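Local coordinates for DUF3863 domain-containing protein (Parabacteroides distasonis, PDB 3LM3) that is of unknown function but probably acts on carbohydrates, as a glycoside hydrolase or deacetylase, at residues E18-V23 / D316-T321; F63-P68 / W306-K311; S189-P194 / F279-N284; I268-G273 / E312-T317. All coordinates share one frame; numbering follows the deposited sequence.

Contact 1 (E18-V23 / D316-T321)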
loop_
_atom_site.group_PDB
_atom_site.type_symbol
_atom_site.label_atom_id
_atom_site.label_comp_id
_atom_site.label_asym_id
_atom_site.label_seq_id
_atom_site.Cartn_x
_atom_site.Cartn_y
_atom_site.Cartn_z
ATOM N N GLU A 18 7.911 -8.227 16.131
ATOM C CA GLU A 18 7.878 -9.680 16.077
ATOM C C GLU A 18 6.726 -10.258 16.890
ATOM O O GLU A 18 6.453 -9.869 18.031
ATOM C CB GLU A 18 9.231 -10.332 16.427
ATOM C CG GLU A 18 10.340 -10.079 15.371
ATOM C CD GLU A 18 10.012 -10.679 13.992
ATOM O OE1 GLU A 18 9.824 -11.925 13.915
ATOM O OE2 GLU A 18 9.949 -9.909 13.000
ATOM N N GLY A 19 6.031 -11.181 16.243
ATOM C CA GLY A 19 4.911 -11.872 16.856
ATOM C C GLY A 19 3.594 -11.137 16.850
ATOM O O GLY A 19 2.590 -11.661 17.382
ATOM N N ASN A 20 3.568 -9.949 16.257
ATOM C CA ASN A 20 2.428 -9.060 16.358
ATOM C C ASN A 20 1.724 -8.878 15.015
ATOM O O ASN A 20 2.294 -9.133 13.940
ATOM C CB ASN A 20 2.878 -7.705 16.917
ATOM C CG ASN A 20 3.026 -7.699 18.416
ATOM O OD1 ASN A 20 2.137 -8.174 19.142
ATOM N ND2 ASN A 20 4.129 -7.123 18.902
ATOM N N ARG A 21 0.476 -8.437 15.108
ATOM C CA ARG A 21 -0.403 -8.132 13.975
ATOM C C ARG A 21 -0.676 -6.633 13.983
ATOM O O ARG A 21 -0.953 -6.071 15.046
ATOM C CB ARG A 21 -1.712 -8.914 14.117
ATOM C CG ARG A 21 -1.556 -10.402 14.063
ATOM C CD ARG A 21 -2.859 -11.104 14.381
ATOM N NE ARG A 21 -2.755 -12.544 14.221
ATOM C CZ ARG A 21 -2.281 -13.380 15.124
ATOM N NH1 ARG A 21 -1.853 -12.951 16.295
ATOM N NH2 ARG A 21 -2.238 -14.682 14.837
ATOM N N PHE A 22 -0.548 -5.995 12.822
ATOM C CA PHE A 22 -0.672 -4.561 12.691
ATOM C C PHE A 22 -1.609 -4.194 11.558
ATOM O O PHE A 22 -1.564 -4.808 10.497
ATOM C CB PHE A 22 0.666 -3.943 12.354
ATOM C CG PHE A 22 1.703 -4.163 13.416
ATOM C CD1 PHE A 22 1.808 -3.280 14.466
ATOM C CD2 PHE A 22 2.536 -5.264 13.391
ATOM C CE1 PHE A 22 2.748 -3.498 15.467
ATOM C CE2 PHE A 22 3.452 -5.513 14.421
ATOM C CZ PHE A 22 3.568 -4.590 15.444
ATOM N N VAL A 23 -2.425 -3.163 11.807
ATOM C CA VAL A 23 -3.180 -2.482 10.752
ATOM C C VAL A 23 -2.733 -1.029 10.741
ATOM O O VAL A 23 -2.786 -0.358 11.784
ATOM C CB VAL A 23 -4.703 -2.534 10.956
ATOM C CG1 VAL A 23 -5.435 -1.627 9.942
ATOM C CG2 VAL A 23 -5.226 -3.969 10.885
ATOM N N ASP A 316 -5.491 -8.983 19.630
ATOM C CA ASP A 316 -4.284 -8.237 19.981
ATOM C C ASP A 316 -3.735 -7.408 18.812
ATOM O O ASP A 316 -2.638 -6.859 18.919
ATOM C CB ASP A 316 -3.215 -9.164 20.573
ATOM C CG ASP A 316 -3.632 -9.772 21.932
ATOM O OD1 ASP A 316 -4.384 -9.120 22.708
ATOM O OD2 ASP A 316 -3.183 -10.905 22.239
ATOM N N THR A 317 -4.482 -7.318 17.715
ATOM C CA THR A 317 -4.060 -6.481 16.590
ATOM C C THR A 317 -3.848 -5.048 17.029
ATOM O O THR A 317 -4.679 -4.473 17.731
ATOM C CB THR A 317 -5.104 -6.482 15.465
ATOM O OG1 THR A 317 -5.347 -7.836 15.046
ATOM C CG2 THR A 317 -4.681 -5.649 14.248
ATOM N N HIS A 318 -2.732 -4.453 16.607
ATOM C CA HIS A 318 -2.405 -3.068 16.899
ATOM C C HIS A 318 -2.741 -2.204 15.697
ATOM O O HIS A 318 -2.212 -2.446 14.594
ATOM C CB HIS A 318 -0.918 -2.933 17.204
ATOM C CG HIS A 318 -0.485 -3.739 18.377
ATOM N ND1 HIS A 318 -0.732 -3.337 19.669
ATOM C CD2 HIS A 318 0.170 -4.922 18.462
ATOM C CE1 HIS A 318 -0.234 -4.241 20.502
ATOM N NE2 HIS A 318 0.311 -5.217 19.803
ATOM N N PHE A 319 -3.600 -1.209 15.896
ATOM C CA PHE A 319 -3.919 -0.213 14.900
ATOM C C PHE A 319 -2.987 0.971 15.160
ATOM O O PHE A 319 -3.148 1.698 16.136
ATOM C CB PHE A 319 -5.389 0.223 14.972
ATOM C CG PHE A 319 -6.357 -0.805 14.391
ATOM C CD1 PHE A 319 -6.657 -1.997 15.043
ATOM C CD2 PHE A 319 -6.918 -0.589 13.152
ATOM C CE1 PHE A 319 -7.560 -2.917 14.453
ATOM C CE2 PHE A 319 -7.806 -1.496 12.585
ATOM C CZ PHE A 319 -8.101 -2.664 13.239
ATOM N N VAL A 320 -2.004 1.109 14.273
ATOM C CA VAL A 320 -0.922 2.090 14.447
ATOM C C VAL A 320 -0.748 2.909 13.181
ATOM O O VAL A 320 -1.300 2.594 12.127
ATOM C CB VAL A 320 0.410 1.397 14.848
ATOM C CG1 VAL A 320 0.198 0.545 16.118
ATOM C CG2 VAL A 320 0.956 0.540 13.730
ATOM N N THR A 321 0.018 3.988 13.296
ATOM C CA THR A 321 0.257 4.846 12.151
ATOM C C THR A 321 1.195 4.172 11.135
ATOM O O THR A 321 1.962 3.270 11.495
ATOM C CB THR A 321 0.816 6.217 12.545
ATOM O OG1 THR A 321 2.206 6.076 12.872
ATOM C CG2 THR A 321 0.056 6.831 13.715
HETATM O O HOH W 1 -0.443 -8.207 17.875
HETATM O O HOH W 2 0.523 -7.466 21.565
#
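Asp-316 reaches Arg-21 through a shared water, which donates to the carbonyl O of Asp-316 and to OD1 of Asn-20 and accepts from Arg-21 N. Thr-317 follows with its methyl: CG2, anti to the backbone N (OG1 chi1 -57°), lies 3.8 Å from Val-23 CG2, a close fit of two beta-branched residues. His-318 turns both N-H and C=O to strand 21-29. Its N-H runs almost straight to Arg-21 O (2.9 Å, 177°), while its O accepts from Val-23 N at 2.9 Å. Its ring has Asn-20 OD1 at the edge, near the plane, and a second water joins NE2 to that oxygen; Asn-20 ND2 turns to Thr-16 O instead. CB of His-318 meets Phe-22 CD1 at 3.9 Å. On the other face of the sheet, Phe-319 lays its ring beside Val-23, whose CB stands over one face, 3.9 Å from the ring centroid, as a CH-pi contact. Val-320 donates its N-H to Val-23 O at 3.0 Å and rests CG2 4.0 Å from Phe-22 CD1. With Phe-22 bridging His-318 and Val-23 bridging Phe-319, this is regular parallel strand pairing, the kind that builds the central sheet of beta/alpha folds such as the barrels of this glycoside hydrolase/deacetylase clan.

Contact 2 (F63-P68 / W306-K311)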
loop_
_atom_site.group_PDB
_atom_site.type_symbol
_atom_site.label_atom_id
_atom_site.label_comp_id
_atom_site.label_asym_id
_atom_site.label_seq_id
_atom_site.Cartn_x
_atom_site.Cartn_y
_atom_site.Cartn_z
ATOM N N PHE A 63 -13.703 4.682 13.526
ATOM C CA PHE A 63 -12.418 3.979 13.675
ATOM C C PHE A 63 -12.086 3.614 15.115
ATOM O O PHE A 63 -11.538 2.547 15.365
ATOM C CB PHE A 63 -11.311 4.837 13.072
ATOM C CG PHE A 63 -9.906 4.338 13.326
ATOM C CD1 PHE A 63 -9.345 3.374 12.511
ATOM C CD2 PHE A 63 -9.141 4.857 14.354
ATOM C CE1 PHE A 63 -8.011 2.927 12.729
ATOM C CE2 PHE A 63 -7.854 4.430 14.564
ATOM C CZ PHE A 63 -7.288 3.475 13.759
ATOM N N ALA A 64 -12.446 4.484 16.053
ATOM C CA ALA A 64 -12.158 4.247 17.448
ATOM C C ALA A 64 -13.050 3.195 18.089
ATOM O O ALA A 64 -12.764 2.768 19.219
ATOM C CB ALA A 64 -12.285 5.559 18.210
ATOM N N THR A 65 -14.125 2.777 17.410
ATOM C CA THR A 65 -15.043 1.771 17.993
ATOM C C THR A 65 -14.308 0.484 18.323
ATOM O O THR A 65 -13.693 -0.117 17.471
ATOM C CB THR A 65 -16.162 1.412 16.973
ATOM O OG1 THR A 65 -16.765 2.612 16.509
ATOM C CG2 THR A 65 -17.236 0.510 17.602
ATOM N N ASN A 66 -14.384 0.050 19.594
ATOM C CA ASN A 66 -13.690 -1.146 20.048
ATOM C C ASN A 66 -12.185 -1.056 19.814
ATOM O O ASN A 66 -11.486 -2.076 19.725
ATOM C CB ASN A 66 -14.277 -2.393 19.364
ATOM C CG ASN A 66 -15.725 -2.614 19.726
ATOM O OD1 ASN A 66 -16.621 -2.587 18.863
ATOM N ND2 ASN A 66 -15.971 -2.839 21.014
ATOM N N ASN A 67 -11.677 0.172 19.751
ATOM C CA ASN A 67 -10.302 0.421 19.305
ATOM C C ASN A 67 -9.728 1.659 19.998
ATOM O O ASN A 67 -9.217 2.570 19.355
ATOM C CB ASN A 67 -10.318 0.558 17.770
ATOM C CG ASN A 67 -8.943 0.661 17.133
ATOM O OD1 ASN A 67 -7.953 0.128 17.624
ATOM N ND2 ASN A 67 -8.907 1.316 15.967
ATOM N N PRO A 68 -9.792 1.682 21.340
ATOM C CA PRO A 68 -9.340 2.903 22.020
ATOM C C PRO A 68 -7.868 3.218 21.933
ATOM O O PRO A 68 -7.505 4.403 22.020
ATOM C CB PRO A 68 -9.753 2.658 23.484
ATOM C CG PRO A 68 -9.746 1.144 23.607
ATOM C CD PRO A 68 -10.314 0.675 22.281
ATOM N N TRP A 306 -15.310 -3.064 9.898
ATOM C CA TRP A 306 -13.959 -3.448 9.612
ATOM C C TRP A 306 -13.131 -3.538 10.893
ATOM O O TRP A 306 -12.486 -4.566 11.178
ATOM C CB TRP A 306 -13.333 -2.447 8.627
ATOM C CG TRP A 306 -11.848 -2.705 8.390
ATOM C CD1 TRP A 306 -11.207 -3.923 8.219
ATOM C CD2 TRP A 306 -10.838 -1.706 8.285
ATOM N NE1 TRP A 306 -9.874 -3.721 8.026
ATOM C CE2 TRP A 306 -9.604 -2.370 8.080
ATOM C CE3 TRP A 306 -10.853 -0.308 8.385
ATOM C CZ2 TRP A 306 -8.403 -1.681 7.933
ATOM C CZ3 TRP A 306 -9.652 0.366 8.247
ATOM C CH2 TRP A 306 -8.446 -0.318 8.054
ATOM N N VAL A 307 -13.125 -2.469 11.680
ATOM C CA VAL A 307 -12.307 -2.441 12.900
ATOM C C VAL A 307 -12.817 -3.450 13.909
ATOM O O VAL A 307 -12.037 -4.236 14.450
ATOM C CB VAL A 307 -12.292 -1.020 13.474
ATOM C CG1 VAL A 307 -11.637 -0.977 14.885
ATOM C CG2 VAL A 307 -11.578 -0.058 12.495
ATOM N N THR A 308 -14.118 -3.456 14.161
ATOM C CA THR A 308 -14.692 -4.367 15.137
ATOM C C THR A 308 -14.476 -5.824 14.750
ATOM O O THR A 308 -14.152 -6.655 15.590
ATOM C CB THR A 308 -16.196 -4.130 15.295
ATOM O OG1 THR A 308 -16.414 -2.827 15.862
ATOM C CG2 THR A 308 -16.810 -5.195 16.202
ATOM N N GLY A 309 -14.634 -6.137 13.468
ATOM C CA GLY A 309 -14.473 -7.497 13.009
ATOM C C GLY A 309 -13.029 -7.989 13.113
ATOM O O GLY A 309 -12.745 -9.131 13.454
ATOM N N THR A 310 -12.098 -7.078 12.817
ATOM C CA THR A 310 -10.680 -7.364 12.973
ATOM C C THR A 310 -10.346 -7.638 14.434
ATOM O O THR A 310 -9.673 -8.609 14.737
ATOM C CB THR A 310 -9.845 -6.197 12.417
ATOM O OG1 THR A 310 -10.177 -5.967 11.037
ATOM C CG2 THR A 310 -8.354 -6.493 12.508
ATOM N N LYS A 311 -10.796 -6.772 15.334
ATOM C CA LYS A 311 -10.504 -6.942 16.768
ATOM C C LYS A 311 -11.192 -8.176 17.355
ATOM O O LYS A 311 -10.676 -8.802 18.284
ATOM C CB LYS A 311 -10.877 -5.684 17.553
ATOM C CG LYS A 311 -10.065 -4.450 17.242
ATOM C CD LYS A 311 -8.594 -4.511 17.627
ATOM C CE LYS A 311 -8.351 -4.371 19.087
ATOM N NZ LYS A 311 -6.882 -4.176 19.322
HETATM O O HOH W 3 -6.447 -1.265 19.217
#
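Val-307 presses CG1 against the turn that ends helix 53-64, 3.4 Å from Thr-65 O and 3.5 Å from Asn-67 CB, while CG2 lies 4.1 Å from Phe-63 CD1. A branched side chain suits this place: one methyl meets the turn, the other the Phe-63 ring on the helix. The turn is type II, from Ala-64 to Asn-67, and Asn-66 takes its third position with a positive phi of 58°, which asparagine tolerates well. Helices 53-64 and 296-313 meet beside the parallel sheet as neighbouring outer helices of a beta/alpha fold, with Phe-319 of strand 318-320 touching both Val-307 and Asn-67. Asn-67 braces the turn: its ND2 donates to Phe-63 O (3.0 Å, 165°) and lies over one face of the Phe-63 ring, towards its rim. Lys-311 passes CG 3.7 Å from Asn-66 O, and bends at chi2 and chi3 keep CD and CE beside the turn. Its NZ binds Thr-317 O and, at 2.9 Å, a water that donates to Asn-67 OD1.

Contact 3 (S189-P194 / F279-N284)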
loop_
_atom_site.group_PDB
_atom_site.type_symbol
_atom_site.label_atom_id
_atom_site.label_comp_id
_atom_site.label_asym_id
_atom_site.label_seq_id
_atom_site.Cartn_x
_atom_site.Cartn_y
_atom_site.Cartn_z
ATOM N N SER A 189 5.435 -6.952 -1.647
ATOM C CA SER A 189 4.271 -6.330 -1.044
ATOM C C SER A 189 4.479 -6.016 0.423
ATOM O O SER A 189 3.726 -5.232 0.982
ATOM C CB SER A 189 3.040 -7.181 -1.239
ATOM O OG SER A 189 3.092 -8.363 -0.477
ATOM N N TYR A 190 5.461 -6.622 1.056
ATOM C CA TYR A 190 5.803 -6.327 2.447
ATOM C C TYR A 190 7.022 -5.418 2.460
ATOM O O TYR A 190 7.600 -5.100 1.392
ATOM C CB TYR A 190 6.006 -7.619 3.251
ATOM C CG TYR A 190 4.828 -8.075 4.124
ATOM C CD1 TYR A 190 3.501 -7.759 3.809
ATOM C CD2 TYR A 190 5.071 -8.878 5.233
ATOM C CE1 TYR A 190 2.462 -8.185 4.613
ATOM C CE2 TYR A 190 4.034 -9.316 6.048
ATOM C CZ TYR A 190 2.726 -8.982 5.722
ATOM O OH TYR A 190 1.682 -9.494 6.481
ATOM N N PRO A 191 7.410 -4.942 3.652
ATOM C CA PRO A 191 8.343 -3.814 3.681
ATOM C C PRO A 191 9.734 -4.187 3.216
ATOM O O PRO A 191 10.202 -5.314 3.414
ATOM C CB PRO A 191 8.366 -3.414 5.150
ATOM C CG PRO A 191 6.985 -3.840 5.623
ATOM C CD PRO A 191 6.767 -5.166 4.965
ATOM N N PHE A 192 10.397 -3.230 2.564
ATOM C CA PHE A 192 11.769 -3.415 2.100
ATOM C C PHE A 192 12.470 -2.071 1.996
ATOM O O PHE A 192 11.813 -1.034 1.945
ATOM C CB PHE A 192 11.814 -4.130 0.732
ATOM C CG PHE A 192 11.134 -3.362 -0.400
ATOM C CD1 PHE A 192 9.763 -3.385 -0.534
ATOM C CD2 PHE A 192 11.876 -2.624 -1.324
ATOM C CE1 PHE A 192 9.132 -2.701 -1.555
ATOM C CE2 PHE A 192 11.239 -1.920 -2.344
ATOM C CZ PHE A 192 9.874 -1.945 -2.450
ATOM N N TYR A 193 13.804 -2.111 1.957
ATOM C CA TYR A 193 14.618 -0.920 1.648
ATOM C C TYR A 193 14.833 -0.867 0.134
ATOM O O TYR A 193 15.356 -1.818 -0.452
ATOM C CB TYR A 193 15.953 -1.017 2.365
ATOM C CG TYR A 193 15.913 -0.988 3.873
ATOM C CD1 TYR A 193 15.713 0.188 4.563
ATOM C CD2 TYR A 193 16.162 -2.128 4.605
ATOM C CE1 TYR A 193 15.751 0.226 5.930
ATOM C CE2 TYR A 193 16.173 -2.105 6.001
ATOM C CZ TYR A 193 16.007 -0.931 6.657
ATOM O OH TYR A 193 16.015 -0.843 8.053
ATOM N N PRO A 194 14.415 0.228 -0.513
ATOM C CA PRO A 194 14.531 0.310 -1.962
ATOM C C PRO A 194 15.975 0.599 -2.416
ATOM O O PRO A 194 16.800 1.131 -1.660
ATOM C CB PRO A 194 13.607 1.463 -2.310
ATOM C CG PRO A 194 13.731 2.388 -1.081
ATOM C CD PRO A 194 13.820 1.454 0.066
ATOM N N PHE A 279 5.357 -11.864 11.614
ATOM C CA PHE A 279 4.453 -10.768 11.962
ATOM C C PHE A 279 3.404 -10.744 10.853
ATOM O O PHE A 279 3.595 -11.387 9.800
ATOM C CB PHE A 279 5.149 -9.397 12.043
ATOM C CG PHE A 279 5.701 -8.881 10.731
ATOM C CD1 PHE A 279 6.975 -9.217 10.311
ATOM C CD2 PHE A 279 4.955 -8.025 9.949
ATOM C CE1 PHE A 279 7.492 -8.727 9.101
ATOM C CE2 PHE A 279 5.454 -7.547 8.748
ATOM C CZ PHE A 279 6.723 -7.893 8.329
ATOM N N GLY A 280 2.323 -9.996 11.081
ATOM C CA GLY A 280 1.334 -9.760 10.024
ATOM C C GLY A 280 1.036 -8.285 9.945
ATOM O O GLY A 280 0.954 -7.628 10.977
ATOM N N TRP A 281 0.816 -7.790 8.728
ATOM C CA TRP A 281 0.570 -6.370 8.509
ATOM C C TRP A 281 -0.436 -6.173 7.380
ATOM O O TRP A 281 -0.282 -6.739 6.293
ATOM C CB TRP A 281 1.881 -5.663 8.162
ATOM C CG TRP A 281 1.699 -4.246 7.676
ATOM C CD1 TRP A 281 1.041 -3.223 8.308
ATOM C CD2 TRP A 281 2.164 -3.722 6.426
ATOM N NE1 TRP A 281 1.091 -2.086 7.518
ATOM C CE2 TRP A 281 1.741 -2.382 6.349
ATOM C CE3 TRP A 281 2.880 -4.265 5.355
ATOM C CZ2 TRP A 281 2.037 -1.556 5.262
ATOM C CZ3 TRP A 281 3.145 -3.465 4.283
ATOM C CH2 TRP A 281 2.738 -2.127 4.237
ATOM N N VAL A 282 -1.465 -5.393 7.671
ATOM C CA VAL A 282 -2.480 -4.970 6.738
ATOM C C VAL A 282 -2.412 -3.447 6.642
ATOM O O VAL A 282 -2.348 -2.743 7.663
ATOM C CB VAL A 282 -3.878 -5.389 7.226
ATOM C CG1 VAL A 282 -4.990 -4.658 6.465
ATOM C CG2 VAL A 282 -4.011 -6.927 7.146
ATOM N N ALA A 283 -2.438 -2.948 5.401
ATOM C CA ALA A 283 -2.435 -1.519 5.085
ATOM C C ALA A 283 -3.742 -1.105 4.461
ATOM O O ALA A 283 -4.334 -1.867 3.677
ATOM C CB ALA A 283 -1.306 -1.196 4.108
ATOM N N ASN A 284 -4.235 0.088 4.772
ATOM C CA ASN A 284 -5.466 0.548 4.122
ATOM C C ASN A 284 -5.489 2.060 4.088
ATOM O O ASN A 284 -4.888 2.731 4.922
ATOM C CB ASN A 284 -6.685 0.000 4.856
ATOM C CG ASN A 284 -7.888 -0.258 3.951
ATOM O OD1 ASN A 284 -7.908 0.095 2.771
ATOM N ND2 ASN A 284 -8.912 -0.919 4.535
#
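Tyr-190 sits with Phe-279 and Trp-281 in an aromatic cluster, where the loop before strand 194-195 leans on the start of strand 280-287 in the parallel sheet. All the touching residues are buried, yet the packing is close at one end and looser at the other. The tight end is the phenol. Its OH accepts the backbone N-H of Trp-281 (3.0 Å, 155°) and is also hydrogen-bonded to His-269 ND1, so this buried hydroxyl has partners on strand and helix, a role tyrosine suits, since its ring packs while its hydroxyl bonds. The rim carbon CE2 of Tyr-190 comes within 3.5 Å of CE2 of Phe-279, the two planes only 18° apart but slid so far that the rings scarcely overlap. Phe-279 takes the crowded position between backbone N and carbonyl carbon (chi1 66°), which brings CG round for its ring to lie alongside. Trp-281 instead holds CG anti to its N, and Tyr-190 CD1 lies at the edge of the indole, 3.9 Å from CE3; Phe-325 of helix 322-332 stacks on that indole. Packing slackens at Pro-191, whose rigid ring touches both Trp-281 and Phe-279 with no polar bond across: its CD lies 4.0 Å from Trp-281 CE3 and, at the edge of the Phe-279 ring, 4.3 Å from CZ.

Contact 4 (I268-G273 / E312-T317)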
loop_
_atom_site.group_PDB
_atom_site.type_symbol
_atom_site.label_atom_id
_atom_site.label_comp_id
_atom_site.label_asym_id
_atom_site.label_seq_id
_atom_site.Cartn_x
_atom_site.Cartn_y
_atom_site.Cartn_z
ATOM N N ILE A 268 -5.087 -13.676 5.233
ATOM C CA ILE A 268 -3.853 -14.023 4.539
ATOM C C ILE A 268 -2.639 -13.656 5.397
ATOM O O ILE A 268 -1.623 -14.374 5.457
ATOM C CB ILE A 268 -3.744 -13.284 3.187
ATOM C CG1 ILE A 268 -4.913 -13.645 2.276
ATOM C CG2 ILE A 268 -2.380 -13.524 2.475
ATOM C CD1 ILE A 268 -4.975 -12.754 0.980
ATOM N N HIS A 269 -2.760 -12.521 6.079
ATOM C CA HIS A 269 -1.707 -11.935 6.893
ATOM C C HIS A 269 -1.755 -12.330 8.350
ATOM O O HIS A 269 -0.720 -12.556 8.976
ATOM C CB HIS A 269 -1.792 -10.420 6.733
ATOM C CG HIS A 269 -1.573 -10.022 5.324
ATOM N ND1 HIS A 269 -0.302 -9.889 4.806
ATOM C CD2 HIS A 269 -2.421 -9.956 4.276
ATOM C CE1 HIS A 269 -0.385 -9.692 3.507
ATOM N NE2 HIS A 269 -1.663 -9.729 3.156
ATOM N N PHE A 270 -2.955 -12.368 8.900
ATOM C CA PHE A 270 -3.118 -12.539 10.349
ATOM C C PHE A 270 -3.288 -13.989 10.795
ATOM O O PHE A 270 -3.159 -14.267 11.986
ATOM C CB PHE A 270 -4.288 -11.683 10.822
ATOM C CG PHE A 270 -4.071 -10.177 10.725
ATOM C CD1 PHE A 270 -2.816 -9.622 10.492
ATOM C CD2 PHE A 270 -5.139 -9.312 10.958
ATOM C CE1 PHE A 270 -2.644 -8.242 10.458
ATOM C CE2 PHE A 270 -4.964 -7.927 10.915
ATOM C CZ PHE A 270 -3.704 -7.409 10.674
ATOM N N ASP A 271 -3.525 -14.904 9.853
ATOM C CA ASP A 271 -3.507 -16.343 10.142
ATOM C C ASP A 271 -2.186 -16.920 9.613
ATOM O O ASP A 271 -1.153 -16.855 10.310
ATOM C CB ASP A 271 -4.762 -17.003 9.554
ATOM C CG ASP A 271 -6.032 -16.693 10.357
ATOM O OD1 ASP A 271 -5.944 -16.319 11.551
ATOM O OD2 ASP A 271 -7.135 -16.867 9.746
ATOM N N LYS A 272 -2.153 -17.393 8.378
ATOM C CA LYS A 272 -0.969 -18.062 7.827
ATOM C C LYS A 272 0.236 -17.132 7.703
ATOM O O LYS A 272 1.350 -17.518 7.988
ATOM C CB LYS A 272 -1.307 -18.681 6.468
ATOM C CG LYS A 272 -0.158 -19.379 5.748
ATOM C CD LYS A 272 0.302 -20.649 6.429
ATOM C CE LYS A 272 0.957 -21.579 5.403
ATOM N NZ LYS A 272 1.350 -22.882 5.988
ATOM N N GLY A 273 0.005 -15.891 7.284
ATOM C CA GLY A 273 1.137 -14.985 7.082
ATOM C C GLY A 273 2.006 -14.817 8.317
ATOM O O GLY A 273 3.254 -14.863 8.254
ATOM N N GLU A 312 -12.358 -8.528 16.849
ATOM C CA GLU A 312 -13.049 -9.704 17.354
ATOM C C GLU A 312 -12.258 -10.972 17.052
ATOM O O GLU A 312 -12.076 -11.833 17.930
ATOM C CB GLU A 312 -14.440 -9.805 16.753
ATOM C CG GLU A 312 -15.238 -11.018 17.179
ATOM C CD GLU A 312 -16.641 -10.969 16.613
ATOM O OE1 GLU A 312 -17.440 -10.137 17.100
ATOM O OE2 GLU A 312 -16.928 -11.734 15.668
ATOM N N ARG A 313 -11.747 -11.078 15.829
ATOM C CA ARG A 313 -11.070 -12.288 15.392
ATOM C C ARG A 313 -9.610 -12.343 15.827
ATOM O O ARG A 313 -9.092 -13.420 16.118
ATOM C CB ARG A 313 -11.218 -12.408 13.885
ATOM C CG ARG A 313 -10.632 -13.651 13.301
ATOM C CD ARG A 313 -11.162 -13.870 11.913
ATOM N NE ARG A 313 -10.464 -14.933 11.215
ATOM C CZ ARG A 313 -10.661 -15.255 9.934
ATOM N NH1 ARG A 313 -11.609 -14.642 9.222
ATOM N NH2 ARG A 313 -9.906 -16.187 9.354
ATOM N N TRP A 314 -8.961 -11.180 15.859
ATOM C CA TRP A 314 -7.548 -11.040 16.191
ATOM C C TRP A 314 -7.412 -9.945 17.254
ATOM O O TRP A 314 -7.086 -8.800 16.960
ATOM C CB TRP A 314 -6.728 -10.705 14.932
ATOM C CG TRP A 314 -6.803 -11.752 13.838
ATOM C CD1 TRP A 314 -6.196 -12.986 13.806
ATOM C CD2 TRP A 314 -7.536 -11.638 12.610
ATOM N NE1 TRP A 314 -6.512 -13.641 12.636
ATOM C CE2 TRP A 314 -7.321 -12.829 11.883
ATOM C CE3 TRP A 314 -8.339 -10.633 12.036
ATOM C CZ2 TRP A 314 -7.882 -13.035 10.609
ATOM C CZ3 TRP A 314 -8.896 -10.847 10.785
ATOM C CH2 TRP A 314 -8.649 -12.037 10.078
ATOM N N PRO A 315 -7.734 -10.281 18.511
ATOM C CA PRO A 315 -7.905 -9.248 19.536
ATOM C C PRO A 315 -6.684 -8.456 19.911
ATOM O O PRO A 315 -6.834 -7.331 20.407
ATOM C CB PRO A 315 -8.455 -10.015 20.747
ATOM C CG PRO A 315 -8.468 -11.406 20.392
ATOM C CD PRO A 315 -8.231 -11.594 18.948
ATOM N N ASP A 316 -5.491 -8.983 19.630
ATOM C CA ASP A 316 -4.284 -8.237 19.981
ATOM C C ASP A 316 -3.735 -7.408 18.812
ATOM O O ASP A 316 -2.638 -6.859 18.919
ATOM C CB ASP A 316 -3.215 -9.164 20.573
ATOM C CG ASP A 316 -3.632 -9.772 21.932
ATOM O OD1 ASP A 316 -4.384 -9.120 22.708
ATOM O OD2 ASP A 316 -3.183 -10.905 22.239
ATOM N N THR A 317 -4.482 -7.318 17.715
ATOM C CA THR A 317 -4.060 -6.481 16.590
ATOM C C THR A 317 -3.848 -5.048 17.029
ATOM O O THR A 317 -4.679 -4.473 17.731
ATOM C CB THR A 317 -5.104 -6.482 15.465
ATOM O OG1 THR A 317 -5.347 -7.836 15.046
ATOM C CG2 THR A 317 -4.681 -5.649 14.248
HETATM O O HOH W 4 -8.530 -16.545 12.604
#
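Phe-270 and Trp-314 supply the aromatic part of the contact. The phenyl ring points its edge at the indole face, centroids 5.2 Å apart, and Phe-270 CB stands over the five-membered ring, 3.5 Å from its centroid. Trp-314 CG sits beside the backbone N (chi1 -60°), and the indole lies between Phe-270 (CB and ring edge) on one face and Arg-313 CG on the other. Polar bonds converge on Asp-271, which shares a wider pi-type turn of helix 255-277 with Phe-270. Trp-314 NE1 donates to its OD1 (2.9 Å, 166°) from above the carboxylate plane, and a water links the same oxygen to Arg-313 NE. The charged pair uses the other oxygen: Arg-313 NH2 reaches OD2 at 2.9 Å in a bent salt bridge (136°). Trp-314 O accepts from both N and OG1 of Thr-317, fixing the backbone that carries the indole. Engaging both oxygens of Asp-271 should fix its carboxylate and clamp helix 255-277 to the end of helix 296-313.

In the fold
From the N terminus, 18-23 opens the largest loop, which contact 1 closes at 316-321 by pairing strand 21-29 with strand 318-320. Contact 2 nests inside it, joining the end of helix 53-64 to helix 296-313, and contact 3 nests inside contact 2, fastening the 189-194 loop to strand 280-287, another neighbour of strand 21-29. Contact 4 starts within both of these loops, on helix 255-277, and ends beyond them, so it crosses contacts 2 and 3; it finishes on the stretch used by contact 1, sharing Asp-316 and Thr-317. Together they tie the parallel sheet to three of its helices and to a loop.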